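Local coordinates for protein putative metal-dependent hydrolase (Bacillus subtilis, PDB 6KNS) that binds zinc and calcium ions in a metallo-beta-lactamase fold and is probably a metal-dependent hydrolase, perhaps related to tRNA 3'-end processing nucleases, at residues I103-F106 against Q107-T110; G13-G17 against F18-N22; S163-D166 against S167-P170; F221-H224 against D225-R228; C182-Y185 against A186-G190. One frame throughout, in Å; residues are numbered along the deposited sequence.

How the interactions relate
All five contacts are local turns or helix ends of the metallo-beta-lactamase fold. Interactions 2, 4 and 5 form one connected group. Interactions 4 and 5 have centres about 10 Å apart and join through Tyr185 OH, which probably bonds Phe221 O at 2.7 Å. Interaction 2 meets interaction 4 where Tyr15 OH packs on His224 CE1 at 3.5 Å. It also lies nearest the zinc site, with Gly16 about 5 Å from a zinc ion. Interaction 3 comes within about 4 Å of interaction 5, nearest atoms, without touching it. Interaction 1 stands apart; its centre is about 36 Å from that of interaction 4, across the chain's centre.

Interaction 1 (I103-F106 against Q107-T110); sequences IEQF and QKLT
Ile103 O accepts a hydrogen bond from Gln107 N at 2.8 Å. This is the i to i+4 bond of an alpha helix. The side chains of the same pair also touch. Ile103 CG2 lies 3.6 Å from Gln107 CD. With chi1 -76° for CG1, the CG2 branch is anti to the nitrogen and meets the amide of the extended Gln107 chain; the two side chains cross at a slant.

One residue on, the spacing shortens. Lys108 N bonds Gln105 O at 3.1 Å, and Leu109 N bonds Phe106 O at 3.2 Å. Both donors stand well above the carbonyl plane, as in i to i+3 bonds of a tightening last turn. Gln105 and Lys108 run side by side in the same direction. Gln105 bends at chi2 (-68°), which brings OE1 to 3.4 Å from Lys108 NZ, a weak hydrogen bond. Phe106 and Leu109 cross at about a right angle, with CD1 of each 4.0 Å apart.

Phe106 O has a second partner. A water donates to it and also bonds Thr110 OG1, 2.7 Å from that water. The water thus bridges the last helical residues to the loop.

Further out, Asp102 OD1 takes the Gln105 N-H, and Gln78 NE2 bonds Lys108 O. Tyr66 packs on Gln105, Phe106 and Leu109. Lys108 packs on Lys108 of the second subunit. The whole is a surface C-terminal helix end, in which helix 103-107 runs out through a type I turn, Gln107 to Thr110, toward strand 115-119.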
loop_
_atom_site.group_PDB
_atom_site.type_symbol
_atom_site.label_atom_id
_atom_site.label_comp_id
_atom_site.label_asym_id
_atom_site.label_seq_id
_atom_site.Cartn_x
_atom_site.Cartn_y
_atom_site.Cartn_z
ATOM N N ILE A 103 4.587 -16.683 13.607
ATOM C CA ILE A 103 5.961 -16.292 13.868
ATOM C C ILE A 103 6.613 -15.637 12.644
ATOM O O ILE A 103 7.291 -14.616 12.775
ATOM C CB ILE A 103 6.802 -17.477 14.379
ATOM C CG1 ILE A 103 6.448 -17.764 15.847
ATOM C CG2 ILE A 103 8.300 -17.174 14.345
ATOM C CD1 ILE A 103 6.894 -16.634 16.841
ATOM N N GLU A 104 6.404 -16.224 11.473
ATOM C CA GLU A 104 6.983 -15.665 10.252
ATOM C C GLU A 104 6.499 -14.250 9.998
ATOM O O GLU A 104 7.314 -13.354 9.708
ATOM C CB GLU A 104 6.699 -16.535 9.027
ATOM C CG GLU A 104 7.732 -17.578 8.827
ATOM C CD GLU A 104 8.142 -17.833 7.366
ATOM O OE1 GLU A 104 7.792 -17.075 6.419
ATOM O OE2 GLU A 104 8.888 -18.810 7.198
ATOM N N GLN A 105 5.194 -14.022 10.153
ATOM C CA GLN A 105 4.657 -12.678 9.974
ATOM C C GLN A 105 5.180 -11.727 11.044
ATOM O O GLN A 105 5.616 -10.615 10.713
ATOM C CB GLN A 105 3.120 -12.671 9.946
ATOM C CG GLN A 105 2.517 -13.434 8.765
ATOM C CD GLN A 105 2.769 -12.763 7.418
ATOM O OE1 GLN A 105 3.074 -11.562 7.324
ATOM N NE2 GLN A 105 2.639 -13.546 6.364
ATOM N N PHE A 106 5.132 -12.149 12.317
ATOM C CA PHE A 106 5.706 -11.342 13.413
ATOM C C PHE A 106 7.198 -10.972 13.223
ATOM O O PHE A 106 7.656 -9.844 13.546
ATOM C CB PHE A 106 5.518 -12.020 14.780
ATOM C CG PHE A 106 6.148 -11.260 15.885
ATOM C CD1 PHE A 106 5.494 -10.170 16.440
ATOM C CD2 PHE A 106 7.432 -11.546 16.292
ATOM C CE1 PHE A 106 6.081 -9.422 17.412
ATOM C CE2 PHE A 106 8.042 -10.791 17.274
ATOM C CZ PHE A 106 7.356 -9.724 17.845
ATOM N N GLN A 107 7.976 -11.899 12.697
ATOM C CA GLN A 107 9.399 -11.600 12.463
ATOM C C GLN A 107 9.661 -10.479 11.428
ATOM O O GLN A 107 10.719 -9.856 11.438
ATOM C CB GLN A 107 10.154 -12.866 12.052
ATOM C CG GLN A 107 10.442 -13.808 13.209
ATOM C CD GLN A 107 10.862 -15.211 12.700
ATOM O OE1 GLN A 107 10.501 -15.613 11.563
ATOM N NE2 GLN A 107 11.613 -15.937 13.521
ATOM N N LYS A 108 8.709 -10.202 10.560
ATOM C CA LYS A 108 8.922 -9.177 9.570
ATOM C C LYS A 108 8.807 -7.766 10.139
ATOM O O LYS A 108 9.124 -6.787 9.443
ATOM C CB LYS A 108 7.909 -9.346 8.433
ATOM C CG LYS A 108 8.080 -10.639 7.611
ATOM C CD LYS A 108 6.852 -10.796 6.684
ATOM C CE LYS A 108 6.830 -12.088 5.873
ATOM N NZ LYS A 108 5.580 -12.069 5.021
ATOM N N LEU A 109 8.325 -7.645 11.372
ATOM C CA LEU A 109 8.050 -6.336 11.933
ATOM C C LEU A 109 9.330 -5.593 12.338
ATOM O O LEU A 109 9.291 -4.392 12.486
ATOM C CB LEU A 109 7.099 -6.449 13.149
ATOM C CG LEU A 109 5.719 -7.058 12.836
ATOM C CD1 LEU A 109 4.811 -7.024 14.057
ATOM C CD2 LEU A 109 5.077 -6.330 11.611
ATOM N N THR A 110 10.427 -6.311 12.560
ATOM C CA THR A 110 11.674 -5.707 13.040
ATOM C C THR A 110 12.627 -5.423 11.860
ATOM O O THR A 110 13.045 -6.339 11.148
ATOM C CB THR A 110 12.365 -6.603 14.050
ATOM O OG1 THR A 110 11.507 -6.764 15.200
ATOM C CG2 THR A 110 13.755 -6.057 14.446
HETATM O O HOH W 1 9.747 -8.753 14.925
#

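Interaction 2 (G13-G17 against F18-N22); sequences GCYGG and FPAAN
Tyr15 presents one ring face to the methyl of Ala20. Ala20 CB sits 3.7 Å from the ring centroid, 14° off the normal, in a CH-pi contact. The methyl is shifted a little toward the hydroxyl end, and Tyr15 CZ is its nearest ring atom. The base of the same side chain meets backbone, with Tyr15 CB 3.5 Å from Phe18 O. Tyr15 thus lies along the returning chain from Phe18 to Ala20.

The Phe18 side chain leaves the turn beside Gly17, with Phe18 CD1 3.8 Å from Gly17 C. Its CG stands between its own nitrogen and carbonyl carbon (chi1 64°). The ring stacks with that of His220, which also meets the Tyr15 ring and bonds Gly16 O through NE2.

The bend between the two aromatics is made by glycine. Gly17 has a positive phi of 84°, which favours glycine. Phe18 N makes a weak bond of 3.0 Å to Gly16 O, closing a classic gamma turn round Gly17. Gly17 N donates to Asp69 OD2. Asp69 is a zinc ligand, so Gly17 N is a second-shell contact that probably orients its carboxylate. This glycine-rich loop after strand 7-13 borders the dinuclear zinc site of the metallo-beta-lactamase fold.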
loop_
_atom_site.group_PDB
_atom_site.type_symbol
_atom_site.label_atom_id
_atom_site.label_comp_id
_atom_site.label_asym_id
_atom_site.label_seq_id
_atom_site.Cartn_x
_atom_site.Cartn_y
_atom_site.Cartn_z
ATOM N N GLY A 13 -8.266 4.575 6.708
ATOM C CA GLY A 13 -8.814 3.800 5.570
ATOM C C GLY A 13 -9.784 2.761 6.096
ATOM O O GLY A 13 -9.654 2.292 7.227
ATOM N N CYS A 14 -10.746 2.400 5.286
ATOM C CA CYS A 14 -11.897 1.680 5.813
ATOM C C CYS A 14 -12.493 0.599 4.910
ATOM O O CYS A 14 -13.496 -0.037 5.315
ATOM C CB CYS A 14 -12.991 2.693 6.197
ATOM S SG CYS A 14 -13.558 3.567 4.790
ATOM N N TYR A 15 -11.896 0.354 3.733
ATOM C CA TYR A 15 -12.359 -0.742 2.870
ATOM C C TYR A 15 -11.856 -2.124 3.244
ATOM O O TYR A 15 -10.702 -2.296 3.666
ATOM C CB TYR A 15 -12.062 -0.465 1.377
ATOM C CG TYR A 15 -13.118 0.453 0.773
ATOM C CD1 TYR A 15 -14.249 -0.063 0.169
ATOM C CD2 TYR A 15 -12.987 1.819 0.866
ATOM C CE1 TYR A 15 -15.227 0.764 -0.320
ATOM C CE2 TYR A 15 -13.955 2.677 0.379
ATOM C CZ TYR A 15 -15.079 2.136 -0.202
ATOM O OH TYR A 15 -16.005 2.977 -0.734
ATOM N N GLY A 16 -12.709 -3.130 3.053
ATOM C CA GLY A 16 -12.309 -4.494 3.296
ATOM C C GLY A 16 -11.578 -5.040 2.080
ATOM O O GLY A 16 -11.987 -4.769 0.982
ATOM N N GLY A 17 -10.504 -5.800 2.290
ATOM C CA GLY A 17 -9.833 -6.563 1.242
ATOM C C GLY A 17 -8.813 -5.782 0.416
ATOM O O GLY A 17 -7.632 -6.148 0.354
ATOM N N PHE A 18 -9.259 -4.696 -0.201
ATOM C CA PHE A 18 -8.456 -3.939 -1.158
ATOM C C PHE A 18 -9.127 -2.562 -1.301
ATOM O O PHE A 18 -10.284 -2.408 -0.995
ATOM C CB PHE A 18 -8.423 -4.643 -2.519
ATOM C CG PHE A 18 -9.791 -4.739 -3.192
ATOM C CD1 PHE A 18 -10.652 -5.767 -2.895
ATOM C CD2 PHE A 18 -10.201 -3.812 -4.147
ATOM C CE1 PHE A 18 -11.888 -5.855 -3.516
ATOM C CE2 PHE A 18 -11.442 -3.912 -4.766
ATOM C CZ PHE A 18 -12.275 -4.941 -4.451
ATOM N N PRO A 19 -8.392 -1.562 -1.742
ATOM C CA PRO A 19 -8.954 -0.217 -1.746
ATOM C C PRO A 19 -9.873 0.007 -2.938
ATOM O O PRO A 19 -9.567 -0.422 -4.052
ATOM C CB PRO A 19 -7.708 0.660 -1.887
ATOM C CG PRO A 19 -6.782 -0.212 -2.704
ATOM C CD PRO A 19 -6.967 -1.562 -2.119
ATOM N N ALA A 20 -11.006 0.653 -2.700
ATOM C CA ALA A 20 -11.742 1.312 -3.771
ATOM C C ALA A 20 -10.834 2.414 -4.336
ATOM O O ALA A 20 -9.843 2.818 -3.687
ATOM C CB ALA A 20 -13.073 1.947 -3.215
ATOM N N ALA A 21 -11.176 2.886 -5.528
ATOM C CA ALA A 21 -10.483 3.978 -6.177
ATOM C C ALA A 21 -10.282 5.194 -5.240
ATOM O O ALA A 21 -11.221 5.728 -4.640
ATOM C CB ALA A 21 -11.227 4.388 -7.496
ATOM N N ASN A 22 -9.018 5.572 -5.080
ATOM C CA ASN A 22 -8.604 6.728 -4.283
ATOM C C ASN A 22 -8.945 6.608 -2.789
ATOM O O ASN A 22 -8.900 7.601 -2.046
ATOM C CB ASN A 22 -9.149 8.018 -4.881
ATOM C CG ASN A 22 -8.620 8.263 -6.301
ATOM O OD1 ASN A 22 -7.407 8.305 -6.533
ATOM N ND2 ASN A 22 -9.526 8.389 -7.248
#

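Interaction 3 (S163-D166 against S167-P170); sequences SYQD and SFIP
Ser163 lies in the loop that leads through a type I beta turn, Gln165 to Phe168, into helix 168-171 of the metallo-beta-lactamase fold. The Ser163 carbonyl oxygen lies in the plane of the Phe168 ring, 3.9 Å from CE2 at its edge. Its backbone pairs with Ile139.

Tyr164 has CG anti to the nitrogen, which carries its ring toward Asp166 and Ile169. Tyr164 OH donates to Asp166 OD1 at 2.6 Å. Asp166 OD1 accepts it on its anti lone pair, the one away from the other oxygen. The same hydroxyl touches Ile169 CD1. Glu200 and Arg203 of helix 198-208 pack on the tyrosine.

Gln165 packs on Phe168. Its CG stands between its own nitrogen and carbonyl carbon (chi1 53°), and the rest of the chain is extended. The side chain crosses Phe168 at about a right angle, with CG 3.5 Å from CD2. The amide nitrogen lies over one ring face near the rim, with amide and ring planes 72° apart. That NE2 is hydrogen-bonded to Lys137 O. Gln165 O closes the turn by accepting Phe168 N at 3.1 Å.

Asp166 gives the next step. Its carbonyl oxygen accepts from Ile169 N at 2.9 Å, nearly straight at 168°, and Pro170 CD rests 3.4 Å from that Asp166 O.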
loop_
_atom_site.group_PDB
_atom_site.type_symbol
_atom_site.label_atom_id
_atom_site.label_comp_id
_atom_site.label_asym_id
_atom_site.label_seq_id
_atom_site.Cartn_x
_atom_site.Cartn_y
_atom_site.Cartn_z
ATOM N N SER A 163 -16.330 -12.989 12.302
ATOM C CA SER A 163 -17.751 -13.344 12.266
ATOM C C SER A 163 -18.292 -13.216 13.696
ATOM O O SER A 163 -17.533 -13.026 14.665
ATOM C CB SER A 163 -17.980 -14.776 11.737
ATOM O OG SER A 163 -17.362 -15.749 12.565
ATOM N N TYR A 164 -19.603 -13.322 13.823
ATOM C CA TYR A 164 -20.277 -12.923 15.059
ATOM C C TYR A 164 -19.904 -13.858 16.226
ATOM O O TYR A 164 -19.767 -15.058 16.020
ATOM C CB TYR A 164 -21.825 -12.868 14.871
ATOM C CG TYR A 164 -22.504 -12.637 16.211
ATOM C CD1 TYR A 164 -22.586 -11.357 16.759
ATOM C CD2 TYR A 164 -22.937 -13.697 16.967
ATOM C CE1 TYR A 164 -23.141 -11.153 18.008
ATOM C CE2 TYR A 164 -23.484 -13.508 18.219
ATOM C CZ TYR A 164 -23.572 -12.238 18.738
ATOM O OH TYR A 164 -24.124 -12.075 19.980
ATOM N N GLN A 165 -19.716 -13.306 17.429
ATOM C CA GLN A 165 -19.668 -14.134 18.656
ATOM C C GLN A 165 -20.194 -13.354 19.851
ATOM O O GLN A 165 -20.011 -12.122 19.941
ATOM C CB GLN A 165 -18.238 -14.650 18.938
ATOM C CG GLN A 165 -17.171 -13.542 18.962
ATOM C CD GLN A 165 -15.778 -14.046 19.278
ATOM O OE1 GLN A 165 -15.587 -15.215 19.501
ATOM N NE2 GLN A 165 -14.792 -13.152 19.268
ATOM N N ASP A 166 -20.849 -14.073 20.762
ATOM C CA ASP A 166 -21.422 -13.481 21.962
ATOM C C ASP A 166 -20.357 -12.809 22.810
ATOM O O ASP A 166 -20.610 -11.804 23.460
ATOM C CB ASP A 166 -22.133 -14.544 22.817
ATOM C CG ASP A 166 -23.497 -14.966 22.248
ATOM O OD1 ASP A 166 -24.060 -14.270 21.374
ATOM O OD2 ASP A 166 -24.009 -15.999 22.705
ATOM N N SER A 167 -19.160 -13.355 22.811
ATOM C CA SER A 167 -18.090 -12.792 23.630
ATOM C C SER A 167 -17.774 -11.304 23.294
ATOM O O SER A 167 -17.198 -10.578 24.113
ATOM C CB SER A 167 -16.852 -13.648 23.462
ATOM O OG SER A 167 -16.538 -13.700 22.072
ATOM N N PHE A 168 -18.145 -10.831 22.108
ATOM C CA PHE A 168 -17.940 -9.409 21.821
ATOM C C PHE A 168 -18.746 -8.492 22.774
ATOM O O PHE A 168 -18.408 -7.319 22.926
ATOM C CB PHE A 168 -18.355 -9.086 20.388
ATOM C CG PHE A 168 -17.275 -9.286 19.348
ATOM C CD1 PHE A 168 -16.098 -8.583 19.416
ATOM C CD2 PHE A 168 -17.494 -10.118 18.255
ATOM C CE1 PHE A 168 -15.122 -8.725 18.417
ATOM C CE2 PHE A 168 -16.541 -10.273 17.269
ATOM C CZ PHE A 168 -15.354 -9.571 17.339
ATOM N N ILE A 169 -19.805 -9.020 23.409
ATOM C CA ILE A 169 -20.721 -8.171 24.162
ATOM C C ILE A 169 -20.105 -7.737 25.474
ATOM O O ILE A 169 -20.017 -6.532 25.715
ATOM C CB ILE A 169 -22.121 -8.806 24.313
ATOM C CG1 ILE A 169 -22.848 -8.743 22.967
ATOM C CG2 ILE A 169 -22.967 -8.109 25.396
ATOM C CD1 ILE A 169 -24.082 -9.645 22.882
ATOM N N PRO A 170 -19.668 -8.692 26.326
ATOM C CA PRO A 170 -18.917 -8.293 27.523
ATOM C C PRO A 170 -17.633 -7.533 27.209
ATOM O O PRO A 170 -17.306 -6.577 27.893
ATOM C CB PRO A 170 -18.565 -9.626 28.197
ATOM C CG PRO A 170 -19.497 -10.633 27.621
ATOM C CD PRO A 170 -20.010 -10.129 26.333
#

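Interaction 4 (F221-H224 against D225-R228); sequences FGVH and DNLR
His224, Val223 and Asp225 give up the most surface here, and Val223 and His224 supply carbonyls to the turn that leads into the helix. Val223 O accepts from Asn226 N at 2.8 Å. His224 O accepts from Leu227 N at 2.9 Å. Both donors stand above the carbonyl plane, as in i to i+3 bonds.

Val223 also meets Asn226 through its side chain. The two cross at a slant, and Val223 CB lies 3.6 Å from Asn226 ND2. A water ties the pair together. It accepts from Val223 N at 2.9 Å and from Asn226 ND2 at 3.3 Å. The amide is thus held near the valine backbone.

The His224 side chain leaves away from the helix, with CG anti to the carbonyl carbon (chi1 -80°), which lets NE2 bond Pro219 O. The ring comes near Leu227 only loosely, with His224 CD2 4.3 Å from Leu227 CD1. Leu227 instead lays CB, 3.3 Å away, against His224 O.

Asp225 is approached only loosely, with Val223 CG1 4.3 Å from Asp225 CB.

The contact joins the loop after strand 212-216 to helix 225-231. Tyr185 of the loop 182-190 lies against His224 and Leu227. Arg228 NE makes a weak bond to Val239 O of strand 238-241.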
loop_
_atom_site.group_PDB
_atom_site.type_symbol
_atom_site.label_atom_id
_atom_site.label_comp_id
_atom_site.label_asym_id
_atom_site.label_seq_id
_atom_site.Cartn_x
_atom_site.Cartn_y
_atom_site.Cartn_z
ATOM N N PHE A 221 -19.696 -3.408 -3.193
ATOM C CA PHE A 221 -20.948 -3.437 -3.969
ATOM C C PHE A 221 -22.066 -2.955 -3.052
ATOM O O PHE A 221 -21.897 -2.900 -1.835
ATOM C CB PHE A 221 -21.261 -4.858 -4.472
ATOM C CG PHE A 221 -21.559 -5.818 -3.378
ATOM C CD1 PHE A 221 -20.527 -6.389 -2.646
ATOM C CD2 PHE A 221 -22.876 -6.117 -3.030
ATOM C CE1 PHE A 221 -20.803 -7.288 -1.569
ATOM C CE2 PHE A 221 -23.162 -6.995 -1.980
ATOM C CZ PHE A 221 -22.128 -7.578 -1.243
ATOM N N GLY A 222 -23.196 -2.618 -3.625
ATOM C CA GLY A 222 -24.366 -2.220 -2.826
ATOM C C GLY A 222 -24.394 -0.749 -2.445
ATOM O O GLY A 222 -23.536 0.042 -2.861
ATOM N N VAL A 223 -25.417 -0.392 -1.674
ATOM C CA VAL A 223 -25.615 0.958 -1.199
ATOM C C VAL A 223 -25.167 0.990 0.242
ATOM O O VAL A 223 -25.883 0.503 1.124
ATOM C CB VAL A 223 -27.071 1.338 -1.292
ATOM C CG1 VAL A 223 -27.283 2.821 -0.837
ATOM C CG2 VAL A 223 -27.535 1.080 -2.712
ATOM N N HIS A 224 -23.991 1.560 0.475
ATOM C CA HIS A 224 -23.380 1.556 1.801
ATOM C C HIS A 224 -24.292 2.145 2.876
ATOM O O HIS A 224 -24.270 1.683 4.001
ATOM C CB HIS A 224 -22.060 2.348 1.805
ATOM C CG HIS A 224 -20.891 1.594 1.251
ATOM N ND1 HIS A 224 -19.689 2.202 0.946
ATOM C CD2 HIS A 224 -20.738 0.284 0.943
ATOM C CE1 HIS A 224 -18.847 1.293 0.486
ATOM N NE2 HIS A 224 -19.456 0.121 0.478
ATOM N N ASP A 225 -25.058 3.177 2.536
ATOM C CA ASP A 225 -26.027 3.746 3.482
ATOM C C ASP A 225 -27.065 2.735 3.969
ATOM O O ASP A 225 -27.607 2.897 5.071
ATOM C CB ASP A 225 -26.723 4.975 2.886
ATOM C CG ASP A 225 -25.879 6.258 3.008
ATOM O OD1 ASP A 225 -24.692 6.174 3.394
ATOM O OD2 ASP A 225 -26.419 7.353 2.745
ATOM N N ASN A 226 -27.323 1.688 3.183
ATOM C CA ASN A 226 -28.201 0.628 3.649
ATOM C C ASN A 226 -27.635 -0.098 4.840
ATOM O O ASN A 226 -28.414 -0.602 5.629
ATOM C CB ASN A 226 -28.538 -0.391 2.566
ATOM C CG ASN A 226 -29.538 0.129 1.558
ATOM O OD1 ASN A 226 -30.231 1.100 1.804
ATOM N ND2 ASN A 226 -29.620 -0.527 0.419
ATOM N N LEU A 227 -26.307 -0.176 4.966
ATOM C CA LEU A 227 -25.691 -0.831 6.134
ATOM C C LEU A 227 -26.056 -0.084 7.410
ATOM O O LEU A 227 -26.366 -0.681 8.408
ATOM C CB LEU A 227 -24.161 -0.903 6.003
ATOM C CG LEU A 227 -23.602 -1.703 4.809
ATOM C CD1 LEU A 227 -22.119 -1.444 4.604
ATOM C CD2 LEU A 227 -23.900 -3.182 5.023
ATOM N N ARG A 228 -26.006 1.239 7.365
ATOM C CA ARG A 228 -26.463 2.054 8.465
ATOM C C ARG A 228 -27.960 1.859 8.787
ATOM O O ARG A 228 -28.320 1.718 9.962
ATOM C CB ARG A 228 -26.211 3.523 8.165
ATOM C CG ARG A 228 -26.694 4.434 9.235
ATOM C CD ARG A 228 -26.467 5.905 8.889
ATOM N NE ARG A 228 -27.230 6.684 9.840
ATOM C CZ ARG A 228 -28.550 6.860 9.816
ATOM N NH1 ARG A 228 -29.313 6.364 8.827
ATOM N NH2 ARG A 228 -29.111 7.555 10.792
HETATM O O HOH W 2 -27.186 -2.411 -0.707
#

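Interaction 5 (C182-Y185 against A186-G190); sequences CNFY and ADQDG
Tyr185 N donates to Gln188 OE1 at 2.9 Å, and Gln188 N donates back to Tyr185 O, also at 2.9 Å. The second bond closes a type I beta turn, Tyr185 to Gln188, in the loop after strand 177-181 of the metallo-beta-lactamase fold. The first is a side-chain bond laid over that turn. It is nearly straight, 172°, and lies in the plane of the Gln188 amide, on a lone pair of OE1. Gln188 thus holds both the N-H and the C=O of Tyr185, through OE1 and its own backbone N.

Gln188 reaches there on an extended chain, running alongside Tyr185 in the same direction. OE1 also lies in the plane of the Tyr185 ring, at its edge beside CD1. Beyond the pair, Tyr185 OH bonds Phe221 O, and its ring meets that of Phe221. Ala186 N bonds Glu230 OE1 of helix 225-231.

Phe184 packs on the other side of the Gln188 amide. The two side chains cross at about a right angle, with Phe184 CD1 3.6 Å from Gln188 OE1. Phe86 of the second subunit also packs on this ring.

One face of Phe184 receives the backbone of Gly190. Gly190 CA makes a CH-pi contact 4.0 Å from the Phe184 ring centroid, 18° off the normal.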
loop_
_atom_site.group_PDB
_atom_site.type_symbol
_atom_site.label_atom_id
_atom_site.label_comp_id
_atom_site.label_asym_id
_atom_site.label_seq_id
_atom_site.Cartn_x
_atom_site.Cartn_y
_atom_site.Cartn_z
ATOM N N CYS A 182 -18.068 -4.536 9.056
ATOM C CA CYS A 182 -19.378 -4.755 8.523
ATOM C C CYS A 182 -19.264 -5.041 7.046
ATOM O O CYS A 182 -19.732 -4.280 6.233
ATOM C CB CYS A 182 -20.203 -3.499 8.790
ATOM S SG CYS A 182 -21.940 -3.638 8.420
ATOM N N ASN A 183 -18.643 -6.149 6.696
ATOM C CA ASN A 183 -18.316 -6.435 5.311
ATOM C C ASN A 183 -19.523 -6.943 4.506
ATOM O O ASN A 183 -19.432 -7.012 3.298
ATOM C CB ASN A 183 -17.176 -7.467 5.248
ATOM C CG ASN A 183 -16.234 -7.237 4.052
ATOM O OD1 ASN A 183 -16.669 -6.908 2.939
ATOM N ND2 ASN A 183 -14.970 -7.372 4.285
ATOM N N PHE A 184 -20.624 -7.312 5.181
ATOM C CA PHE A 184 -21.816 -7.890 4.538
ATOM C C PHE A 184 -23.120 -7.192 4.909
ATOM O O PHE A 184 -23.212 -6.609 5.983
ATOM C CB PHE A 184 -21.926 -9.385 4.886
ATOM C CG PHE A 184 -20.903 -10.235 4.192
ATOM C CD1 PHE A 184 -21.205 -10.884 3.033
ATOM C CD2 PHE A 184 -19.631 -10.367 4.701
ATOM C CE1 PHE A 184 -20.234 -11.675 2.374
ATOM C CE2 PHE A 184 -18.658 -11.129 4.056
ATOM C CZ PHE A 184 -18.959 -11.790 2.907
ATOM N N TYR A 185 -24.120 -7.261 4.010
ATOM C CA TYR A 185 -25.437 -6.643 4.201
ATOM C C TYR A 185 -26.330 -7.578 5.012
ATOM O O TYR A 185 -26.009 -8.749 5.199
ATOM C CB TYR A 185 -26.084 -6.295 2.837
ATOM C CG TYR A 185 -25.330 -5.172 2.120
ATOM C CD1 TYR A 185 -24.242 -5.436 1.284
ATOM C CD2 TYR A 185 -25.649 -3.835 2.359
ATOM C CE1 TYR A 185 -23.540 -4.392 0.651
ATOM C CE2 TYR A 185 -24.960 -2.790 1.747
ATOM C CZ TYR A 185 -23.889 -3.077 0.909
ATOM O OH TYR A 185 -23.227 -2.054 0.300
ATOM N N ALA A 186 -27.463 -7.055 5.467
ATOM C CA ALA A 186 -28.345 -7.731 6.427
ATOM C C ALA A 186 -28.847 -9.056 5.920
ATOM O O ALA A 186 -29.054 -9.971 6.704
ATOM C CB ALA A 186 -29.555 -6.819 6.797
ATOM N N ASP A 187 -29.039 -9.172 4.608
ATOM C CA ASP A 187 -29.554 -10.429 4.034
ATOM C C ASP A 187 -28.498 -11.496 3.876
ATOM O O ASP A 187 -28.843 -12.596 3.509
ATOM C CB ASP A 187 -30.218 -10.204 2.654
ATOM C CG ASP A 187 -29.237 -9.697 1.594
ATOM O OD1 ASP A 187 -28.760 -8.542 1.737
ATOM O OD2 ASP A 187 -28.950 -10.448 0.612
ATOM N N GLN A 188 -27.226 -11.176 4.106
ATOM C CA GLN A 188 -26.130 -12.062 3.763
ATOM C C GLN A 188 -25.489 -12.627 5.031
ATOM O O GLN A 188 -25.487 -11.963 6.083
ATOM C CB GLN A 188 -25.022 -11.309 3.009
ATOM C CG GLN A 188 -25.355 -10.707 1.641
ATOM C CD GLN A 188 -24.165 -9.934 1.109
ATOM O OE1 GLN A 188 -23.794 -8.881 1.656
ATOM N NE2 GLN A 188 -23.514 -10.480 0.075
ATOM N N ASP A 189 -24.882 -13.810 4.889
ATOM C CA ASP A 189 -24.198 -14.505 5.977
ATOM C C ASP A 189 -22.689 -14.441 5.790
ATOM O O ASP A 189 -22.160 -15.023 4.845
ATOM C CB ASP A 189 -24.628 -15.966 5.994
ATOM C CG ASP A 189 -24.015 -16.751 7.162
ATOM O OD1 ASP A 189 -23.303 -16.185 8.030
ATOM O OD2 ASP A 189 -24.269 -17.961 7.208
ATOM N N GLY A 190 -21.987 -13.760 6.693
ATOM C CA GLY A 190 -20.538 -13.572 6.573
ATOM C C GLY A 190 -19.692 -14.624 7.283
ATOM O O GLY A 190 -18.451 -14.497 7.354
#